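Nicotinate-nucleotide--dimethylbenzimidazole phosphoribosyltransferase (Thermus thermophilus HB8, PDB 1WX1) probably catalyses transfer of the phosphoribosyl group of nicotinate mononucleotide to 5,6-dimethylbenzimidazole, giving alpha-ribazole 5'-phosphate for cobalamin biosynthesis. Local coordinates at residues Val51-His56 against Glu69-Met74; Pro42-Gly47 against Ala317-Leu322; Ala177-Pro182 against Ala261-Pro266; Gln15-Pro20 against Gln328-Ser333; Gly282-Leu287 against Leu292-Asp297. All coordinates share one frame; numbering follows the deposited sequence.

Contact 1. Residues Val51-His56 against Glu69-Met74; sequences VAAADH and EVTRQM
The Asp55 carboxylate is the flat group that Thr71 meets, and it is approached at OD2 rather than over a face. The Thr71 hydroxyl, OG1, donates to OD2 of Asp55 at 2.7 Å, arriving on the syn side but 34° out of the carboxylate plane. The other oxygen, OD1, accepts a hydrogen bond from a water at 2.7 Å, and this water in turn accepts from the backbone N of Arg72 at 2.9 Å; the N-H of Val104 also bonds to OD1. With CG2 anti to its backbone N (OG1 chi1 -57°), Thr71 points its methyl at the strand, where CG2 lies 3.9 Å from Ala54 O and 4.4 Å from Ala53 CB. Ile165 N makes a further bond to Thr71 OG1, fixing the hydroxyl. Exchanging Asp55 for an alanine would probably leave the Thr71 hydroxyl and the Val104 N-H without their carboxylate mate and the Arg72 water less firmly held. All the touching residues are buried. The Ala53 side chain lies about 9 Å from that of Glu304, the predicted proton acceptor. The place, the C-terminal end of strand 47-54 in a parallel alpha/beta sheet, is typical for active-site loops.

Contact 2. Residues Pro42-Gly47 against Ala317-Leu322; sequences PELGRG and AAARIL
Pro42 passes over Ala319 with their CA atoms 5.3 Å apart, and since no hydrogen bond joins segments 42-47 and 317-322, side chains and a water hold them together. The evidence for apolar packing lies in three carbon contacts. CB of Pro42 rests 4.2 Å from CB of Ala319, a methyl small enough to let the loop come this near to the helix. On the far edge of the proline ring, CD presses against Leu322 CD1 at 3.5 Å, tighter than usual van der Waals contact, the two side chains crossing at about a right angle. Leu322 reaches this position because its CG is anti to the carbonyl carbon (chi1 -73°). From further along the loop, Leu44 brings CD1 to 4.3 Å from the same Ala319 CB, so one methyl serves both Pro42 and Leu44.

Polar groups skirt this packing. A water lies in the guanidinium plane at its edge, accepting from Arg320 NH1 at 3.2 Å and, weakly, from Leu44 N. Glu43 OE1 stands 4.6 Å from Arg320 NH1, too far for a salt bridge, while its OE2 pairs with Arg39. The carbonyl of Pro42 is taken by His323 NE2.

The loop links helix 24-37 to strand 47-54, and Pro42 also touches Ala34 and Gln37 of that helix. Helix 306-321 packs against this connection through Ala319, with Met13 of helix 3-14 beside Leu322, while Arg320 NH2 bonds to Gln87 OE1 of the second subunit.

Contact 3. Residues Ala177-Pro182 against Ala261-Pro266; sequences ALLGLP and AWKMAP
Two torsions carry Lys263 to Leu178: chi1 of -68° sets CG anti to the carbonyl carbon, and chi2 of -54° bends the chain once, after which it runs extended to NZ. The bend lays the aliphatic part of the lysine alongside the last turn of the facing helix. CG of Lys263 comes to 4.3 Å from Leu178 CD2, and farther out CE lies 3.9 Å from the carbonyl oxygen of Leu178. CE also stands 4.5 Å from CD2 of Leu179, a looser approach that continues the apolar flank.

The ammonium does not reach the carbonyl itself, for NZ of Lys263 is 4.3 Å from Leu178 O. A water fills the interval: it accepts from Lys263 NZ at 2.6 Å and donates to Leu178 O at 3.2 Å. That carbonyl belongs to the final turn of helix 167-179, and a positive charge near this end of a helix would be expected to interact favourably with its dipole. Immediately beyond, Gly180 leaves helical geometry with a phi of 68°, a backbone angle that glycine adopts more readily than other residues. Lys263 gives the largest share of the surface buried here although it is exposed overall, while the two leucines are only partly exposed; the bridge thus forms at the solvent margin.

Deeper in, Leu178 packs on Leu259 and Leu260 of helix 252-264, and Leu179 on Leu259 and on Ala289 of helix 281-290. The contact thus joins the C-terminal ends of helices 167-179 and 252-264, the latter covered on another side by helix 228-242 through Ala261 and Leu238.

Contact 4. Residues Gln15-Pro20 against Gln328-Ser333; sequences QLTKPP and QEAGVS
Thr17, whose single methyl meets both Ala330 and Val332, is the centre of an inverse gamma turn (phi -71°, psi 77°). The turn is closed by a weak bond of 2.8 Å from Lys18 N to Leu16 O. A chi1 of 52° places OG1 in the crowded position between the backbone N and the carbonyl carbon and CG2 anti to the latter, which separates the two roles of the side chain. CG2 of Thr17 touches Ala330 CB at 3.8 Å and Val332 CG2 at 3.9 Å, the threonine and valine side chains crossing at about a right angle. OG1 instead bonds to Ala325 O and to Asn77 OD1 of the second subunit, so the hydroxyl is satisfied although Thr17 is buried. Between its two methyl-bearing partners, Gly331 turns the chain out of helix 327-330 with a positive phi. A water adds a polar link, donating to Gln15 OE1 at 3.0 Å and accepting from Gln328 N at 3.1 Å. Ser333 carries the tail onto the second subunit, where it bonds to Gln73 and Glu69. Pairing of the N- and C-terminal parts of the chain in a small helical domain at the dimer interface is consistent with the architecture of CobT relatives.

Contact 5. Residues Gly282-Leu287 against Leu292-Asp297; sequences GHRHQL and LRPLLD
Leu287 faces Leu292 and Pro294 and can be followed outward from its CB, which lies 3.7 Å from the carbonyl oxygen of Leu292. CG stands anti to the carbonyl carbon (chi1 -66°), directing the branch toward the loop. At the tip, CD1 is pressed to 3.3 Å from Pro294 CG, tighter than ordinary carbon contact, the two side chains crossing obliquely. The same CD1 also sits over one face of the His283 ring, 4.1 Å above its plane and offset toward the rim.

The backbone ties Leu287 to Leu292: Leu292 N donates to Leu287 O at 2.9 Å with an N-H...O angle of 173°. The donor lies five residues after the acceptor, just beyond the end of helix 281-290, which is consistent with the 6→1 bond of a Schellman motif, and the chain then turns back along the helix.

Arg284, one turn earlier, bends at chi2 and chi3, and its NH1 comes 3.6 Å from Pro294 CD, obliquely to the guanidinium plane. A water in that plane, at the edge of the group, accepts from Arg284 NH1 at 2.7 Å and donates to Leu292 O at 2.8 Å. Leu292 itself packs on Arg32 of helix 24-37, while Leu277 touches both Arg284 and Pro294.

Overall arrangement
Contacts 1, 2 and 4 are buried, contact 5 is partly so and contact 3 lies at the surface. Burial does not dictate chemistry: contact 1, at a strand end of the central sheet, uses a direct side-chain hydrogen bond, contacts 2 and 4 join by apolar carbons, contact 5 adds a backbone bond, and contact 3 ends in a water bridge. A water spans each of the five. Contacts 2 and 5 both border helix 24-37, through Pro42 and Leu292. Contacts 2 and 4 touch through Ile321 and Leu16, and contacts 3 and 5 through Leu181 and His285, whereas contacts 1 and 4 have centres about 51 Å apart. All but contact 3 reach the second subunit. Along the chain, contact 4 encloses all the others.

Contact 1. Residues Val51-His56 against Glu69-Met74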
# COMPACT_ATOMS: atom_id res chain seq x y z
N VAL A 51 -5.20 -8.89 18.07
CA VAL A 51 -4.92 -7.66 18.79
C VAL A 51 -4.84 -7.97 20.28
O VAL A 51 -5.84 -8.33 20.90
CB VAL A 51 -6.04 -6.62 18.56
CG1 VAL A 51 -5.68 -5.29 19.23
CG2 VAL A 51 -6.27 -6.43 17.06
N ALA A 52 -3.64 -7.85 20.84
CA ALA A 52 -3.42 -8.13 22.26
C ALA A 52 -3.60 -6.84 23.06
O ALA A 52 -3.07 -5.79 22.69
CB ALA A 52 -2.02 -8.69 22.47
N ALA A 53 -4.34 -6.92 24.17
CA ALA A 53 -4.60 -5.74 24.98
C ALA A 53 -4.28 -5.94 26.45
O ALA A 53 -4.52 -7.01 27.02
CB ALA A 53 -6.07 -5.33 24.82
N ALA A 54 -3.75 -4.89 27.07
CA ALA A 54 -3.41 -4.91 28.48
C ALA A 54 -3.11 -3.49 28.92
O ALA A 54 -2.75 -2.64 28.11
CB ALA A 54 -2.20 -5.81 28.73
N ASP A 55 -3.26 -3.23 30.22
CA ASP A 55 -2.98 -1.91 30.74
C ASP A 55 -1.59 -1.82 31.33
O ASP A 55 -0.94 -2.83 31.59
CB ASP A 55 -4.06 -1.51 31.75
CG ASP A 55 -5.29 -0.95 31.06
OD1 ASP A 55 -6.40 -1.51 31.23
OD2 ASP A 55 -5.13 0.04 30.33
N HIS A 56 -1.14 -0.58 31.54
CA HIS A 56 0.21 -0.32 32.03
C HIS A 56 0.25 0.59 33.26
O HIS A 56 -0.36 1.66 33.27
CB HIS A 56 1.02 0.33 30.91
CG HIS A 56 1.12 -0.51 29.67
ND1 HIS A 56 2.25 -1.23 29.35
CD2 HIS A 56 0.21 -0.78 28.70
CE1 HIS A 56 2.04 -1.90 28.23
NE2 HIS A 56 0.81 -1.64 27.82
N GLU A 69 -8.62 3.99 31.24
CA GLU A 69 -9.89 3.36 30.91
C GLU A 69 -10.09 3.16 29.41
O GLU A 69 -10.88 2.30 29.02
CB GLU A 69 -11.07 4.22 31.43
CG GLU A 69 -11.11 5.62 30.87
CD GLU A 69 -12.11 6.53 31.54
OE1 GLU A 69 -13.31 6.16 31.61
OE2 GLU A 69 -11.70 7.62 31.98
N VAL A 70 -9.40 3.94 28.60
CA VAL A 70 -9.53 3.84 27.14
C VAL A 70 -9.16 2.47 26.58
O VAL A 70 -9.71 2.03 25.58
CB VAL A 70 -8.70 4.94 26.44
CG1 VAL A 70 -8.71 4.72 24.93
CG2 VAL A 70 -9.29 6.32 26.77
N THR A 71 -8.23 1.77 27.24
CA THR A 71 -7.83 0.44 26.76
C THR A 71 -9.05 -0.48 26.74
O THR A 71 -9.37 -1.09 25.72
CB THR A 71 -6.76 -0.19 27.67
OG1 THR A 71 -5.62 0.68 27.74
CG2 THR A 71 -6.32 -1.54 27.12
N ARG A 72 -9.74 -0.57 27.88
CA ARG A 72 -10.92 -1.42 27.97
C ARG A 72 -12.03 -0.95 27.03
O ARG A 72 -12.69 -1.77 26.38
CB ARG A 72 -11.44 -1.44 29.41
CG ARG A 72 -12.73 -2.23 29.56
CD ARG A 72 -13.14 -2.40 31.01
NE ARG A 72 -14.42 -3.10 31.09
CZ ARG A 72 -15.59 -2.54 30.81
NH1 ARG A 72 -15.66 -1.26 30.46
NH2 ARG A 72 -16.70 -3.26 30.85
N GLN A 73 -12.24 0.36 26.96
CA GLN A 73 -13.27 0.90 26.09
C GLN A 73 -12.96 0.59 24.63
O GLN A 73 -13.86 0.30 23.85
CB GLN A 73 -13.38 2.41 26.30
CG GLN A 73 -13.68 2.80 27.74
CD GLN A 73 -13.64 4.29 27.95
OE1 GLN A 73 -12.88 5.00 27.28
NE2 GLN A 73 -14.43 4.79 28.90
N MET A 74 -11.68 0.64 24.26
CA MET A 74 -11.31 0.35 22.88
C MET A 74 -11.49 -1.13 22.58
O MET A 74 -11.83 -1.49 21.46
CB MET A 74 -9.88 0.80 22.60
CG MET A 74 -9.77 2.30 22.33
SD MET A 74 -10.78 2.81 20.90
CE MET A 74 -9.98 1.87 19.58
O HOH W 1 -8.47 0.08 30.46

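Contact 2. Residues Pro42-Gly47 against Ala317-Leu322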
# COMPACT_ATOMS: atom_id res chain seq x y z
N PRO A 42 3.64 -19.09 -5.00
CA PRO A 42 2.97 -18.91 -3.71
C PRO A 42 1.53 -18.46 -3.88
O PRO A 42 1.18 -17.81 -4.86
CB PRO A 42 3.81 -17.84 -3.01
CG PRO A 42 5.05 -17.69 -3.85
CD PRO A 42 4.60 -18.01 -5.24
N GLU A 43 0.70 -18.81 -2.90
CA GLU A 43 -0.70 -18.42 -2.91
C GLU A 43 -1.10 -18.01 -1.49
O GLU A 43 -0.75 -18.67 -0.52
CB GLU A 43 -1.57 -19.59 -3.38
CG GLU A 43 -1.24 -20.06 -4.80
CD GLU A 43 -2.21 -21.10 -5.31
OE1 GLU A 43 -3.42 -20.80 -5.41
OE2 GLU A 43 -1.76 -22.23 -5.63
N LEU A 44 -1.81 -16.89 -1.39
CA LEU A 44 -2.26 -16.38 -0.11
C LEU A 44 -3.76 -16.14 -0.18
O LEU A 44 -4.33 -15.95 -1.25
CB LEU A 44 -1.55 -15.07 0.24
CG LEU A 44 -0.07 -15.17 0.60
CD1 LEU A 44 0.48 -13.76 0.84
CD2 LEU A 44 0.10 -16.02 1.85
N GLY A 45 -4.40 -16.14 0.98
CA GLY A 45 -5.83 -15.91 1.01
C GLY A 45 -6.21 -15.14 2.25
O GLY A 45 -5.70 -14.05 2.51
N ARG A 46 -7.12 -15.72 3.02
CA ARG A 46 -7.61 -15.13 4.25
C ARG A 46 -6.46 -14.79 5.20
O ARG A 46 -5.54 -15.58 5.38
CB ARG A 46 -8.54 -16.11 4.96
CG ARG A 46 -9.11 -15.62 6.28
CD ARG A 46 -10.16 -14.56 6.05
NE ARG A 46 -10.98 -14.35 7.24
CZ ARG A 46 -11.87 -13.37 7.35
NH1 ARG A 46 -12.04 -12.52 6.35
NH2 ARG A 46 -12.58 -13.23 8.47
N GLY A 47 -6.52 -13.61 5.80
CA GLY A 47 -5.48 -13.23 6.74
C GLY A 47 -6.12 -13.09 8.10
O GLY A 47 -7.35 -13.20 8.23
N ALA A 317 -0.76 -9.51 -3.54
CA ALA A 317 -0.39 -9.09 -4.88
C ALA A 317 1.01 -9.60 -5.22
O ALA A 317 1.25 -10.09 -6.32
CB ALA A 317 -0.41 -7.57 -4.97
N ALA A 318 1.92 -9.47 -4.26
CA ALA A 318 3.29 -9.92 -4.45
C ALA A 318 3.33 -11.41 -4.79
O ALA A 318 4.04 -11.84 -5.70
CB ALA A 318 4.11 -9.65 -3.19
N ALA A 319 2.55 -12.21 -4.06
CA ALA A 319 2.51 -13.65 -4.30
C ALA A 319 2.06 -13.97 -5.73
O ALA A 319 2.58 -14.89 -6.36
CB ALA A 319 1.58 -14.32 -3.30
N ARG A 320 1.10 -13.19 -6.24
CA ARG A 320 0.57 -13.40 -7.59
C ARG A 320 1.57 -13.08 -8.70
O ARG A 320 1.40 -13.53 -9.84
CB ARG A 320 -0.69 -12.57 -7.80
CG ARG A 320 -1.85 -12.92 -6.87
CD ARG A 320 -2.23 -14.39 -6.99
NE ARG A 320 -2.53 -14.79 -8.37
CZ ARG A 320 -2.97 -15.99 -8.72
NH1 ARG A 320 -3.17 -16.92 -7.79
NH2 ARG A 320 -3.20 -16.28 -10.00
N ILE A 321 2.60 -12.30 -8.40
CA ILE A 321 3.59 -11.95 -9.42
C ILE A 321 4.16 -13.21 -10.07
O ILE A 321 4.30 -13.28 -11.29
CB ILE A 321 4.77 -11.14 -8.83
CG1 ILE A 321 4.29 -9.76 -8.39
CG2 ILE A 321 5.87 -10.99 -9.88
CD1 ILE A 321 5.34 -8.93 -7.67
N LEU A 322 4.46 -14.21 -9.25
CA LEU A 322 5.03 -15.46 -9.73
C LEU A 322 4.04 -16.29 -10.54
O LEU A 322 4.41 -17.31 -11.13
CB LEU A 322 5.61 -16.25 -8.56
CG LEU A 322 6.91 -15.64 -8.02
CD1 LEU A 322 7.20 -16.13 -6.61
CD2 LEU A 322 8.05 -15.98 -8.96
O HOH W 2 -2.92 -16.57 -4.59

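Contact 3. Residues Ala177-Pro182 against Ala261-Pro266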
# COMPACT_ATOMS: atom_id res chain seq x y z
N ALA A 177 16.14 -2.21 25.98
CA ALA A 177 16.75 -3.31 26.71
C ALA A 177 17.25 -4.42 25.79
O ALA A 177 18.38 -4.91 25.94
CB ALA A 177 15.77 -3.87 27.73
N LEU A 178 16.42 -4.83 24.83
CA LEU A 178 16.79 -5.90 23.90
C LEU A 178 17.86 -5.49 22.90
O LEU A 178 18.70 -6.31 22.53
CB LEU A 178 15.55 -6.37 23.13
CG LEU A 178 14.40 -6.94 23.95
CD1 LEU A 178 13.28 -7.40 23.02
CD2 LEU A 178 14.90 -8.10 24.79
N LEU A 179 17.83 -4.24 22.46
CA LEU A 179 18.80 -3.77 21.48
C LEU A 179 19.98 -3.00 22.09
O LEU A 179 20.92 -2.65 21.39
CB LEU A 179 18.11 -2.88 20.45
CG LEU A 179 16.94 -3.51 19.69
CD1 LEU A 179 16.45 -2.53 18.66
CD2 LEU A 179 17.38 -4.81 19.01
N GLY A 180 19.91 -2.75 23.39
CA GLY A 180 20.98 -2.02 24.06
C GLY A 180 21.06 -0.57 23.64
O GLY A 180 22.15 -0.00 23.55
N LEU A 181 19.91 0.03 23.36
CA LEU A 181 19.86 1.43 22.94
C LEU A 181 19.53 2.34 24.12
O LEU A 181 19.00 1.89 25.14
CB LEU A 181 18.79 1.61 21.86
CG LEU A 181 19.05 0.90 20.52
CD1 LEU A 181 17.85 1.08 19.61
CD2 LEU A 181 20.31 1.48 19.88
N PRO A 182 19.86 3.63 24.00
CA PRO A 182 19.59 4.60 25.06
C PRO A 182 18.16 5.12 24.93
O PRO A 182 17.56 5.03 23.86
CB PRO A 182 20.62 5.69 24.78
CG PRO A 182 20.61 5.73 23.28
CD PRO A 182 20.63 4.26 22.91
N ALA A 261 10.30 -11.92 20.41
CA ALA A 261 10.14 -13.24 19.80
C ALA A 261 11.42 -13.62 19.06
O ALA A 261 11.88 -14.76 19.14
CB ALA A 261 8.95 -13.22 18.84
N TRP A 262 11.97 -12.66 18.33
CA TRP A 262 13.20 -12.87 17.57
C TRP A 262 14.35 -13.27 18.49
O TRP A 262 15.13 -14.17 18.17
CB TRP A 262 13.55 -11.58 16.81
CG TRP A 262 14.80 -11.65 16.00
CD1 TRP A 262 15.22 -12.68 15.21
CD2 TRP A 262 15.78 -10.62 15.86
NE1 TRP A 262 16.40 -12.36 14.59
CE2 TRP A 262 16.78 -11.10 14.98
CE3 TRP A 262 15.94 -9.33 16.41
CZ2 TRP A 262 17.89 -10.33 14.60
CZ3 TRP A 262 17.04 -8.57 16.04
CH2 TRP A 262 18.01 -9.08 15.16
N LYS A 263 14.45 -12.61 19.64
CA LYS A 263 15.50 -12.92 20.60
C LYS A 263 15.35 -14.34 21.13
O LYS A 263 16.34 -14.99 21.46
CB LYS A 263 15.47 -11.93 21.77
CG LYS A 263 15.86 -10.52 21.36
CD LYS A 263 17.20 -10.53 20.66
CE LYS A 263 17.54 -9.16 20.09
NZ LYS A 263 18.81 -9.21 19.32
N MET A 264 14.12 -14.82 21.20
CA MET A 264 13.86 -16.18 21.67
C MET A 264 14.01 -17.19 20.54
O MET A 264 14.33 -18.36 20.78
CB MET A 264 12.44 -16.27 22.24
CG MET A 264 12.21 -15.46 23.52
SD MET A 264 10.45 -15.37 23.95
CE MET A 264 10.17 -17.02 24.54
N ALA A 265 13.78 -16.75 19.30
CA ALA A 265 13.87 -17.61 18.13
C ALA A 265 14.50 -16.87 16.96
O ALA A 265 13.81 -16.25 16.15
CB ALA A 265 12.47 -18.09 17.74
N PRO A 266 15.84 -16.94 16.84
CA PRO A 266 16.62 -16.28 15.78
C PRO A 266 16.09 -16.43 14.35
O PRO A 266 16.10 -15.46 13.58
CB PRO A 266 18.01 -16.91 15.94
CG PRO A 266 18.08 -17.16 17.41
CD PRO A 266 16.72 -17.74 17.71
O HOH W 3 20.30 -8.89 21.40

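Contact 4. Residues Gln15-Pro20 against Gln328-Ser333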
# COMPACT_ATOMS: atom_id res chain seq x y z
N GLN A 15 12.40 -14.24 -15.54
CA GLN A 15 11.83 -14.60 -16.84
C GLN A 15 10.36 -14.23 -17.05
O GLN A 15 9.77 -14.56 -18.07
CB GLN A 15 12.02 -16.10 -17.10
CG GLN A 15 13.47 -16.49 -17.37
CD GLN A 15 14.07 -15.76 -18.57
OE1 GLN A 15 13.63 -15.95 -19.70
NE2 GLN A 15 15.07 -14.92 -18.32
N LEU A 16 9.77 -13.53 -16.08
CA LEU A 16 8.37 -13.13 -16.20
C LEU A 16 8.23 -12.03 -17.25
O LEU A 16 9.18 -11.30 -17.52
CB LEU A 16 7.84 -12.63 -14.85
CG LEU A 16 7.77 -13.68 -13.74
CD1 LEU A 16 7.16 -13.03 -12.50
CD2 LEU A 16 6.92 -14.87 -14.19
N THR A 17 7.04 -11.92 -17.82
CA THR A 17 6.78 -10.92 -18.86
C THR A 17 6.73 -9.48 -18.37
O THR A 17 5.66 -8.89 -18.23
CB THR A 17 5.49 -11.24 -19.64
OG1 THR A 17 4.40 -11.44 -18.73
CG2 THR A 17 5.68 -12.51 -20.48
N LYS A 18 7.91 -8.92 -18.12
CA LYS A 18 8.06 -7.54 -17.68
C LYS A 18 9.54 -7.21 -17.57
O LYS A 18 10.37 -8.11 -17.40
CB LYS A 18 7.34 -7.31 -16.34
CG LYS A 18 7.56 -8.38 -15.28
CD LYS A 18 8.89 -8.23 -14.59
CE LYS A 18 9.00 -9.20 -13.42
NZ LYS A 18 10.27 -9.01 -12.68
N PRO A 19 9.90 -5.93 -17.67
CA PRO A 19 11.31 -5.54 -17.58
C PRO A 19 11.90 -6.00 -16.25
O PRO A 19 11.20 -6.10 -15.25
CB PRO A 19 11.26 -4.01 -17.68
CG PRO A 19 10.00 -3.76 -18.47
CD PRO A 19 9.04 -4.75 -17.87
N PRO A 20 13.21 -6.30 -16.23
CA PRO A 20 13.85 -6.75 -15.00
C PRO A 20 13.70 -5.71 -13.89
O PRO A 20 13.90 -4.52 -14.12
CB PRO A 20 15.31 -6.93 -15.41
CG PRO A 20 15.19 -7.32 -16.86
CD PRO A 20 14.15 -6.36 -17.36
N GLN A 328 8.78 -17.01 -22.42
CA GLN A 328 8.64 -18.25 -23.17
C GLN A 328 7.22 -18.78 -23.14
O GLN A 328 6.72 -19.29 -24.15
CB GLN A 328 9.61 -19.29 -22.60
CG GLN A 328 9.69 -20.58 -23.39
CD GLN A 328 10.82 -21.47 -22.92
OE1 GLN A 328 10.85 -21.91 -21.76
NE2 GLN A 328 11.77 -21.75 -23.81
N GLU A 329 6.56 -18.66 -21.99
CA GLU A 329 5.19 -19.14 -21.83
C GLU A 329 4.16 -18.31 -22.58
O GLU A 329 3.19 -18.84 -23.11
CB GLU A 329 4.82 -19.16 -20.34
CG GLU A 329 5.62 -20.16 -19.51
CD GLU A 329 5.36 -20.03 -18.01
OE1 GLU A 329 5.95 -20.82 -17.24
OE2 GLU A 329 4.58 -19.14 -17.60
N ALA A 330 4.38 -17.00 -22.63
CA ALA A 330 3.45 -16.09 -23.30
C ALA A 330 3.80 -15.81 -24.75
O ALA A 330 2.97 -15.28 -25.49
CB ALA A 330 3.37 -14.78 -22.53
N GLY A 331 5.01 -16.15 -25.17
CA GLY A 331 5.41 -15.90 -26.54
C GLY A 331 5.67 -14.42 -26.77
O GLY A 331 5.26 -13.84 -27.78
N VAL A 332 6.34 -13.80 -25.80
CA VAL A 332 6.68 -12.38 -25.88
C VAL A 332 8.17 -12.29 -26.18
O VAL A 332 8.97 -13.00 -25.57
CB VAL A 332 6.38 -11.65 -24.54
CG1 VAL A 332 6.79 -10.19 -24.64
CG2 VAL A 332 4.90 -11.76 -24.22
N SER A 333 8.54 -11.44 -27.14
CA SER A 333 9.94 -11.25 -27.55
C SER A 333 10.68 -10.53 -26.43
O SER A 333 10.08 -9.79 -25.66
CB SER A 333 10.02 -10.43 -28.82
OG SER A 333 9.23 -11.01 -29.85
O HOH W 4 11.09 -17.39 -20.46

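Contact 5. Residues Gly282-Leu287 against Leu292-Asp297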
# COMPACT_ATOMS: atom_id res chain seq x y z
N GLY A 282 11.17 5.51 17.30
CA GLY A 282 11.83 4.24 17.53
C GLY A 282 11.53 3.11 16.56
O GLY A 282 12.27 2.13 16.50
N HIS A 283 10.45 3.23 15.79
CA HIS A 283 10.08 2.18 14.84
C HIS A 283 11.18 1.93 13.80
O HIS A 283 11.54 0.80 13.50
CB HIS A 283 8.79 2.61 14.14
CG HIS A 283 8.11 1.40 13.56
ND1 HIS A 283 7.28 1.45 12.49
CD2 HIS A 283 8.19 0.07 13.99
CE1 HIS A 283 6.87 0.18 12.28
NE2 HIS A 283 7.41 -0.67 13.16
N ARG A 284 11.74 3.00 13.23
CA ARG A 284 12.79 2.83 12.23
C ARG A 284 13.98 2.05 12.79
O ARG A 284 14.56 1.22 12.10
CB ARG A 284 13.26 4.19 11.70
CG ARG A 284 14.46 4.09 10.75
CD ARG A 284 14.16 3.22 9.52
NE ARG A 284 13.54 4.00 8.44
CZ ARG A 284 13.10 3.48 7.30
NH1 ARG A 284 13.19 2.17 7.08
NH2 ARG A 284 12.58 4.26 6.36
N HIS A 285 14.34 2.32 14.04
CA HIS A 285 15.45 1.63 14.67
C HIS A 285 15.18 0.14 14.78
O HIS A 285 16.07 -0.69 14.56
CB HIS A 285 15.72 2.19 16.07
CG HIS A 285 16.21 3.60 16.06
ND1 HIS A 285 17.40 3.97 15.49
CD2 HIS A 285 15.66 4.74 16.56
CE1 HIS A 285 17.57 5.28 15.63
NE2 HIS A 285 16.52 5.76 16.27
N GLN A 286 13.94 -0.21 15.12
CA GLN A 286 13.56 -1.61 15.25
C GLN A 286 13.65 -2.32 13.90
O GLN A 286 14.18 -3.43 13.81
CB GLN A 286 12.13 -1.72 15.77
CG GLN A 286 11.91 -1.13 17.15
CD GLN A 286 10.45 -1.16 17.53
OE1 GLN A 286 9.60 -0.84 16.71
NE2 GLN A 286 10.15 -1.52 18.77
N LEU A 287 13.11 -1.68 12.87
CA LEU A 287 13.12 -2.26 11.53
C LEU A 287 14.54 -2.40 11.00
O LEU A 287 14.86 -3.36 10.30
CB LEU A 287 12.27 -1.41 10.58
CG LEU A 287 10.77 -1.40 10.89
CD1 LEU A 287 10.04 -0.61 9.83
CD2 LEU A 287 10.23 -2.83 10.95
N LEU A 292 14.61 -5.01 7.94
CA LEU A 292 13.40 -5.07 7.14
C LEU A 292 13.01 -3.72 6.54
O LEU A 292 13.17 -2.68 7.17
CB LEU A 292 12.24 -5.59 7.99
CG LEU A 292 12.43 -6.97 8.62
CD1 LEU A 292 11.29 -7.26 9.59
CD2 LEU A 292 12.49 -8.02 7.52
N ARG A 293 12.50 -3.76 5.32
CA ARG A 293 12.05 -2.56 4.62
C ARG A 293 10.54 -2.47 4.73
O ARG A 293 9.83 -3.41 4.38
CB ARG A 293 12.45 -2.61 3.15
CG ARG A 293 11.97 -1.42 2.33
CD ARG A 293 12.31 -1.60 0.86
NE ARG A 293 11.94 -0.45 0.04
CZ ARG A 293 10.71 0.03 -0.09
NH1 ARG A 293 9.70 -0.54 0.56
NH2 ARG A 293 10.48 1.07 -0.88
N PRO A 294 10.02 -1.32 5.20
CA PRO A 294 8.58 -1.09 5.36
C PRO A 294 7.88 -1.04 4.00
O PRO A 294 8.35 -0.38 3.07
CB PRO A 294 8.51 0.25 6.08
CG PRO A 294 9.87 0.42 6.70
CD PRO A 294 10.79 -0.17 5.68
N LEU A 295 6.75 -1.73 3.88
CA LEU A 295 6.00 -1.74 2.63
C LEU A 295 5.23 -0.45 2.42
O LEU A 295 5.16 0.07 1.30
CB LEU A 295 5.02 -2.91 2.60
CG LEU A 295 5.65 -4.28 2.38
CD1 LEU A 295 4.60 -5.37 2.58
CD2 LEU A 295 6.22 -4.34 0.97
N LEU A 296 4.65 0.07 3.50
CA LEU A 296 3.87 1.30 3.45
C LEU A 296 4.46 2.39 4.32
O LEU A 296 5.13 2.11 5.32
CB LEU A 296 2.44 1.03 3.93
CG LEU A 296 1.60 0.01 3.16
CD1 LEU A 296 0.34 -0.33 3.96
CD2 LEU A 296 1.24 0.59 1.80
N ASP A 297 4.21 3.64 3.95
CA ASP A 297 4.65 4.79 4.72
C ASP A 297 3.55 5.83 4.56
O ASP A 297 3.59 6.66 3.66
CB ASP A 297 5.96 5.36 4.19
CG ASP A 297 6.57 6.37 5.13
OD1 ASP A 297 5.81 6.99 5.91
OD2 ASP A 297 7.81 6.56 5.10
O HOH W 5 14.31 -0.20 7.64